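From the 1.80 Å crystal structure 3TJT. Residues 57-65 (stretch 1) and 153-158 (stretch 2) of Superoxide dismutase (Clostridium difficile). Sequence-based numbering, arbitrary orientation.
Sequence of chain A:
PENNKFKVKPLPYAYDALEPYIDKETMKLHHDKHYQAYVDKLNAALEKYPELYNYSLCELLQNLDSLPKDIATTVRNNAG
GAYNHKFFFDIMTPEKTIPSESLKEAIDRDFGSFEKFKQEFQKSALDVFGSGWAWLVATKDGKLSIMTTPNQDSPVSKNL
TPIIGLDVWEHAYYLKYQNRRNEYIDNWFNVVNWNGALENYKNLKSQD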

# COMPACT_ATOMS: atom_id res chain seq x y z
N LEU A 57 -7.34 -19.89 -11.12
CA LEU A 57 -6.76 -18.59 -10.79
C LEU A 57 -5.42 -18.42 -11.51
O LEU A 57 -5.09 -17.34 -12.01
CB LEU A 57 -6.58 -18.42 -9.27
CG LEU A 57 -7.84 -18.27 -8.41
CD1 LEU A 57 -7.48 -18.26 -6.91
CD2 LEU A 57 -8.60 -17.00 -8.77
N CYS A 58 -4.63 -19.50 -11.56
CA CYS A 58 -3.35 -19.45 -12.24
C CYS A 58 -3.51 -19.11 -13.72
O CYS A 58 -2.75 -18.30 -14.25
CB CYS A 58 -2.57 -20.75 -12.07
SG CYS A 58 -1.57 -20.78 -10.56
N GLU A 59 -4.49 -19.72 -14.37
CA GLU A 59 -4.74 -19.44 -15.78
C GLU A 59 -5.13 -17.98 -15.99
O GLU A 59 -4.67 -17.33 -16.94
CB GLU A 59 -5.82 -20.37 -16.34
CG GLU A 59 -5.28 -21.78 -16.57
CD GLU A 59 -6.36 -22.78 -16.93
OE1 GLU A 59 -7.53 -22.61 -16.52
OE2 GLU A 59 -6.03 -23.77 -17.62
N LEU A 60 -5.97 -17.45 -15.11
CA LEU A 60 -6.30 -16.03 -15.17
C LEU A 60 -5.03 -15.17 -15.05
O LEU A 60 -4.81 -14.26 -15.85
CB LEU A 60 -7.31 -15.66 -14.08
CG LEU A 60 -8.74 -16.20 -14.25
CD1 LEU A 60 -9.58 -15.92 -13.02
CD2 LEU A 60 -9.42 -15.62 -15.49
N LEU A 61 -4.19 -15.49 -14.07
CA LEU A 61 -2.98 -14.70 -13.85
C LEU A 61 -1.96 -14.84 -14.98
O LEU A 61 -1.14 -13.95 -15.19
CB LEU A 61 -2.35 -15.06 -12.51
CG LEU A 61 -3.23 -14.69 -11.31
CD1 LEU A 61 -2.55 -15.11 -10.02
CD2 LEU A 61 -3.50 -13.18 -11.31
N GLN A 62 -2.00 -15.97 -15.70
CA GLN A 62 -1.07 -16.22 -16.79
C GLN A 62 -1.52 -15.60 -18.11
O GLN A 62 -0.77 -15.60 -19.08
CB GLN A 62 -0.88 -17.73 -17.00
CG GLN A 62 -0.07 -18.41 -15.92
CD GLN A 62 -0.18 -19.94 -15.97
OE1 GLN A 62 -1.19 -20.50 -16.42
NE2 GLN A 62 0.85 -20.61 -15.48
N ASN A 63 -2.75 -15.09 -18.14
CA ASN A 63 -3.33 -14.59 -19.38
C ASN A 63 -3.95 -13.20 -19.26
O ASN A 63 -4.87 -12.85 -20.01
CB ASN A 63 -4.34 -15.59 -19.96
CG ASN A 63 -3.67 -16.89 -20.39
OD1 ASN A 63 -3.15 -17.00 -21.50
ND2 ASN A 63 -3.66 -17.88 -19.49
N LEU A 64 -3.43 -12.40 -18.34
CA LEU A 64 -3.99 -11.08 -18.07
C LEU A 64 -4.02 -10.21 -19.33
O LEU A 64 -4.98 -9.47 -19.55
CB LEU A 64 -3.19 -10.37 -16.98
CG LEU A 64 -3.27 -11.05 -15.61
CD1 LEU A 64 -2.32 -10.38 -14.62
CD2 LEU A 64 -4.70 -11.06 -15.08
N ASP A 65 -2.98 -10.29 -20.13
CA ASP A 65 -2.87 -9.44 -21.32
C ASP A 65 -3.70 -9.92 -22.50
O ASP A 65 -3.75 -9.26 -23.54
CB ASP A 65 -1.40 -9.28 -21.72
CG ASP A 65 -0.58 -8.58 -20.66
OD1 ASP A 65 -1.12 -7.68 -19.98
OD2 ASP A 65 0.60 -8.95 -20.49
N ASP A 153 0.00 -8.01 -7.61
CA ASP A 153 0.68 -8.66 -8.73
C ASP A 153 1.36 -9.95 -8.26
O ASP A 153 1.73 -10.08 -7.10
CB ASP A 153 1.65 -7.70 -9.40
CG ASP A 153 0.93 -6.52 -10.07
OD1 ASP A 153 -0.31 -6.58 -10.22
OD2 ASP A 153 1.60 -5.54 -10.46
N SER A 154 1.50 -10.91 -9.17
CA SER A 154 2.00 -12.23 -8.79
C SER A 154 3.14 -12.68 -9.69
O SER A 154 3.10 -12.41 -10.88
CB SER A 154 0.88 -13.25 -8.90
OG SER A 154 1.38 -14.58 -8.83
N PRO A 155 4.13 -13.39 -9.12
CA PRO A 155 5.22 -13.96 -9.92
C PRO A 155 4.69 -14.92 -11.00
O PRO A 155 5.36 -15.12 -12.01
CB PRO A 155 6.03 -14.77 -8.91
CG PRO A 155 5.65 -14.24 -7.57
CD PRO A 155 4.28 -13.67 -7.68
N VAL A 156 3.53 -15.51 -10.76
CA VAL A 156 2.91 -16.45 -11.70
C VAL A 156 2.74 -15.80 -13.07
O VAL A 156 2.87 -16.46 -14.11
CB VAL A 156 1.55 -16.94 -11.16
CG1 VAL A 156 0.74 -17.64 -12.24
CG2 VAL A 156 1.77 -17.84 -9.94
N SER A 157 2.49 -14.49 -13.07
CA SER A 157 2.30 -13.74 -14.30
C SER A 157 3.59 -13.55 -15.08
O SER A 157 3.58 -13.14 -16.24
CB SER A 157 1.66 -12.38 -14.00
OG SER A 157 0.38 -12.55 -13.41
N LYS A 158 4.72 -13.84 -14.44
CA LYS A 158 6.02 -13.75 -15.08
C LYS A 158 6.66 -15.13 -15.23
O LYS A 158 7.88 -15.24 -15.36
CB LYS A 158 6.94 -12.81 -14.30
CG LYS A 158 6.49 -11.35 -14.37
CD LYS A 158 7.37 -10.43 -13.55
CE LYS A 158 7.18 -8.98 -13.99
NZ LYS A 158 8.00 -8.03 -13.18
O HOH W 1 2.96 -19.08 -14.56
O HOH W 2 2.13 -13.86 -18.57

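The contact between residues 57-65 and 153-158 is small, burying 263 Å² in all, and joins a helical segment and the residues after it to a short 3-10 segment more than ninety residues further along the chain. Asp 153, at the start of the second stretch, makes no contact with the first; both of its carboxylate oxygens are hydrogen-bonded elsewhere in the structure.

Ser 154 is the first residue to touch the helix. Its CA-to-CB bond points toward the helix, and CB lies 4.1 Å from CD1 of Leu 61, a contact between carbon atoms. With chi1 in the t well, its hydroxyl serves its own stretch instead: OG accepts a hydrogen bond from N of Val 156 at 3.0 Å, while O of Ser 154 receives N of Ser 157 at 3.1 Å. Both ends of the residue thus brace the 3-10 turn. Pro 155, which lies out of reach of the helix, has no N-H to donate, and its place at the start of the turn calls for none; its O accepts N of Lys 158 at 2.8 Å.

Val 156 supplies the largest covered area of any residue in the contact, 78 Å². Its side chain, directed toward the helix, places CG1 among three residues: 3.8 Å from CG of Gln 62, 4.0 Å from CB of Leu 61 and 4.2 Å from SG of Cys 58. A compact, branched apolar side chain suits this buried site, where its neighbours offer aliphatic carbon and sulfur. The polar edge is bridged by water 1, which accepts from NE2 of Gln 62 at 2.8 Å and donates to O of Val 156 at 2.7 Å. Gln 62 therefore contributes both its aliphatic carbon and its terminal amide.

Ser 157 forms the one direct hydrogen bond between the stretches: OG donates to O of Leu 61 at 2.7 Å. Its CA-to-CB bond runs sideways, but the m rotamer brings the hydroxyl to the carbonyl. The backbones are closest here, with CA of Ser 157 4.9 Å from CA of Gln 62. The same carbonyl oxygen of Leu 61 also lies 3.6 Å from CA of Ser 157 in a CA-H...O contact. Around the hydroxyl, CD1 of Leu 64 lies 3.7 Å, and CB of Leu 61 3.8 Å, from OG of Ser 157, so that the hydrogen bond is flanked by aliphatic carbon.

Lys 158 leaves the contact, its CA-to-CB bond pointing away and its extended side chain exposed.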